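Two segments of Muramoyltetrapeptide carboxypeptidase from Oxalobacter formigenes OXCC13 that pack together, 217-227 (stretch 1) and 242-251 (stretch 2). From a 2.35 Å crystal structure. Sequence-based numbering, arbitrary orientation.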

# COMPACT_ATOMS: atom_id res chain seq x y z
N THR B 217 -0.16 0.33 -24.88
CA THR B 217 1.14 0.47 -24.25
C THR B 217 1.22 -0.44 -23.03
O THR B 217 0.40 -0.33 -22.11
CB THR B 217 1.38 1.93 -23.85
OG1 THR B 217 1.28 2.77 -25.00
CG2 THR B 217 2.76 2.09 -23.23
N LEU B 218 2.21 -1.33 -23.02
CA LEU B 218 2.40 -2.25 -21.90
C LEU B 218 3.15 -1.55 -20.77
O LEU B 218 4.18 -0.92 -21.00
CB LEU B 218 3.16 -3.49 -22.36
CG LEU B 218 3.32 -4.60 -21.32
CD1 LEU B 218 1.97 -5.22 -20.98
CD2 LEU B 218 4.28 -5.67 -21.82
N TRP B 219 2.63 -1.68 -19.56
CA TRP B 219 3.26 -1.06 -18.40
C TRP B 219 2.72 -1.72 -17.13
O TRP B 219 1.69 -2.40 -17.15
CB TRP B 219 3.01 0.45 -18.36
CG TRP B 219 1.58 0.83 -18.11
CD1 TRP B 219 0.53 0.68 -18.97
CD2 TRP B 219 1.05 1.44 -16.93
NE1 TRP B 219 -0.63 1.14 -18.39
CE2 TRP B 219 -0.33 1.62 -17.14
CE3 TRP B 219 1.61 1.84 -15.71
CZ2 TRP B 219 -1.17 2.18 -16.17
CZ3 TRP B 219 0.78 2.40 -14.76
CH2 TRP B 219 -0.59 2.57 -14.99
N GLY B 220 3.44 -1.51 -16.03
CA GLY B 220 3.08 -2.05 -14.74
C GLY B 220 4.28 -2.69 -14.08
O GLY B 220 5.43 -2.36 -14.37
N GLY B 221 4.00 -3.62 -13.17
CA GLY B 221 5.05 -4.31 -12.44
C GLY B 221 4.58 -4.89 -11.13
O GLY B 221 3.68 -5.73 -11.09
N ASN B 222 5.19 -4.45 -10.03
CA ASN B 222 4.83 -4.94 -8.71
C ASN B 222 3.58 -4.22 -8.22
O ASN B 222 3.48 -2.99 -8.31
CB ASN B 222 5.98 -4.74 -7.73
CG ASN B 222 5.69 -5.31 -6.35
OD1 ASN B 222 5.22 -4.60 -5.46
ND2 ASN B 222 5.96 -6.60 -6.18
N LEU B 223 2.61 -4.99 -7.70
CA LEU B 223 1.34 -4.40 -7.29
C LEU B 223 1.51 -3.47 -6.09
O LEU B 223 0.85 -2.43 -6.01
CB LEU B 223 0.34 -5.51 -6.96
CG LEU B 223 -1.04 -5.04 -6.48
CD1 LEU B 223 -1.71 -4.16 -7.53
CD2 LEU B 223 -1.92 -6.23 -6.14
N THR B 224 2.40 -3.83 -5.15
CA THR B 224 2.61 -2.98 -3.98
C THR B 224 3.25 -1.65 -4.37
O THR B 224 2.92 -0.61 -3.80
CB THR B 224 3.46 -3.71 -2.95
OG1 THR B 224 2.83 -4.96 -2.61
CG2 THR B 224 3.61 -2.88 -1.69
N MSE B 225 4.16 -1.68 -5.34
CA MSE B 225 4.86 -0.47 -5.76
C MSE B 225 3.96 0.40 -6.64
O MSE B 225 4.12 1.62 -6.68
CB MSE B 225 6.15 -0.82 -6.50
CG MSE B 225 7.01 -1.84 -5.76
SE MSE B 225 7.38 -1.30 -3.92
CE MSE B 225 8.01 -3.02 -3.24
N LEU B 226 3.03 -0.23 -7.35
CA LEU B 226 2.09 0.53 -8.18
C LEU B 226 1.03 1.21 -7.33
O LEU B 226 0.71 2.39 -7.55
CB LEU B 226 1.44 -0.39 -9.21
CG LEU B 226 2.33 -0.80 -10.39
CD1 LEU B 226 1.59 -1.74 -11.33
CD2 LEU B 226 2.83 0.43 -11.13
N ALA B 227 0.47 0.49 -6.35
CA ALA B 227 -0.46 1.13 -5.41
C ALA B 227 0.25 2.19 -4.58
O ALA B 227 -0.38 3.17 -4.16
CB ALA B 227 -1.09 0.07 -4.51
N ILE B 242 -2.11 -1.59 -21.66
CA ILE B 242 -2.28 -2.93 -21.11
C ILE B 242 -1.45 -3.00 -19.83
O ILE B 242 -0.21 -2.99 -19.88
CB ILE B 242 -1.86 -4.02 -22.11
CG1 ILE B 242 -2.61 -3.83 -23.44
CG2 ILE B 242 -2.13 -5.40 -21.55
CD1 ILE B 242 -2.27 -4.87 -24.48
N LEU B 243 -2.13 -3.07 -18.69
CA LEU B 243 -1.48 -3.03 -17.39
C LEU B 243 -1.32 -4.44 -16.84
O LEU B 243 -2.26 -5.24 -16.87
CB LEU B 243 -2.30 -2.17 -16.41
CG LEU B 243 -1.75 -1.99 -15.00
CD1 LEU B 243 -0.45 -1.21 -15.02
CD2 LEU B 243 -2.77 -1.31 -14.11
N PHE B 244 -0.12 -4.74 -16.33
CA PHE B 244 0.17 -6.02 -15.71
C PHE B 244 0.70 -5.81 -14.30
O PHE B 244 1.41 -4.84 -14.03
CB PHE B 244 1.19 -6.83 -16.54
CG PHE B 244 2.57 -6.24 -16.57
CD1 PHE B 244 2.89 -5.27 -17.50
CD2 PHE B 244 3.54 -6.66 -15.68
CE1 PHE B 244 4.16 -4.72 -17.54
CE2 PHE B 244 4.81 -6.11 -15.71
CZ PHE B 244 5.12 -5.14 -16.64
N VAL B 245 0.33 -6.72 -13.40
CA VAL B 245 0.71 -6.63 -11.99
C VAL B 245 1.13 -8.00 -11.48
O VAL B 245 0.78 -9.04 -12.06
CB VAL B 245 -0.44 -6.07 -11.11
CG1 VAL B 245 -0.71 -4.62 -11.45
CG2 VAL B 245 -1.69 -6.91 -11.28
N GLU B 246 1.88 -7.99 -10.38
CA GLU B 246 2.30 -9.21 -9.70
C GLU B 246 2.73 -8.85 -8.29
O GLU B 246 3.00 -7.68 -7.99
CB GLU B 246 3.43 -9.92 -10.45
CG GLU B 246 4.65 -9.06 -10.76
CD GLU B 246 5.58 -8.90 -9.57
OE1 GLU B 246 6.19 -7.82 -9.43
OE2 GLU B 246 5.70 -9.86 -8.78
N ASP B 247 2.79 -9.86 -7.42
CA ASP B 247 3.15 -9.64 -6.03
C ASP B 247 3.42 -10.99 -5.38
O ASP B 247 3.14 -12.05 -5.95
CB ASP B 247 2.06 -8.89 -5.27
CG ASP B 247 2.62 -7.85 -4.32
OD1 ASP B 247 3.76 -8.03 -3.85
OD2 ASP B 247 1.91 -6.86 -4.04
N ILE B 248 3.97 -10.94 -4.16
CA ILE B 248 4.22 -12.12 -3.34
C ILE B 248 3.93 -11.77 -1.89
O ILE B 248 3.88 -10.60 -1.50
CB ILE B 248 5.66 -12.66 -3.48
CG1 ILE B 248 6.67 -11.52 -3.36
CG2 ILE B 248 5.82 -13.44 -4.78
CD1 ILE B 248 8.10 -11.99 -3.20
N HIS B 249 3.76 -12.82 -1.08
CA HIS B 249 3.45 -12.71 0.35
C HIS B 249 2.15 -11.96 0.61
O HIS B 249 1.97 -11.40 1.70
CB HIS B 249 4.59 -12.04 1.13
CG HIS B 249 5.96 -12.47 0.71
ND1 HIS B 249 6.37 -13.79 0.72
CD2 HIS B 249 7.02 -11.76 0.27
CE1 HIS B 249 7.62 -13.87 0.31
NE2 HIS B 249 8.04 -12.65 0.03
N GLU B 250 1.24 -11.93 -0.36
CA GLU B 250 0.02 -11.14 -0.26
C GLU B 250 -1.19 -12.06 -0.25
O GLU B 250 -1.39 -12.84 -1.19
CB GLU B 250 -0.09 -10.14 -1.41
CG GLU B 250 1.08 -9.18 -1.51
CD GLU B 250 1.32 -8.40 -0.23
OE1 GLU B 250 0.33 -7.98 0.40
OE2 GLU B 250 2.50 -8.20 0.14
N HIS B 251 -2.00 -11.97 0.80
CA HIS B 251 -3.30 -12.61 0.81
C HIS B 251 -4.18 -11.97 -0.27
O HIS B 251 -4.08 -10.77 -0.53
CB HIS B 251 -3.95 -12.47 2.18
CG HIS B 251 -5.01 -13.48 2.47
ND1 HIS B 251 -6.30 -13.38 1.98
CD2 HIS B 251 -4.98 -14.62 3.21
CE1 HIS B 251 -7.01 -14.40 2.40
NE2 HIS B 251 -6.24 -15.17 3.15

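Two consecutive glycines, Gly220 and Gly221, sit in the middle of a parallel strand pair, at backbone angles that by themselves call for glycine. At Gly220 a CB would also run into Phe244 O and crowd Leu243 CD1. The bare backbone instead lies under an aromatic ring: Phe244, with chi1 in the p well, folds its ring over Gly220, whose CA is 4.2 Å from the ring centroid.

The strands run almost exactly parallel, joined by a ladder in which alternate residues of each strand bond to the other. Ile242 N donates to Thr217 O (2.8 Å), Trp219 N to Ile242 O (3.1 Å), Phe244 N to Trp219 O (3.1 Å) and Gly221 N to Phe244 O (3.0 Å). A weak bond from Glu246 N to Gly221 O follows, and Leu223 N to Glu246 O (2.7 Å) carries the ladder into the first turn of the helix.

Trp219 and Leu243 share a face of the sheet, where Leu243 CD1 lies 3.4 Å from the centroid of the indole six-membered ring. Leu226 extends this buried apolar layer, its CD1 3.7 Å from Val245 CG1.

At the helix start, Asn222 OD1 caps Met225 N (3.1 Å), a selenomethionine, while Thr224 OG1 donates to Asp247 OD2 (2.5 Å), a short bond that satisfies a buried carboxylate oxygen.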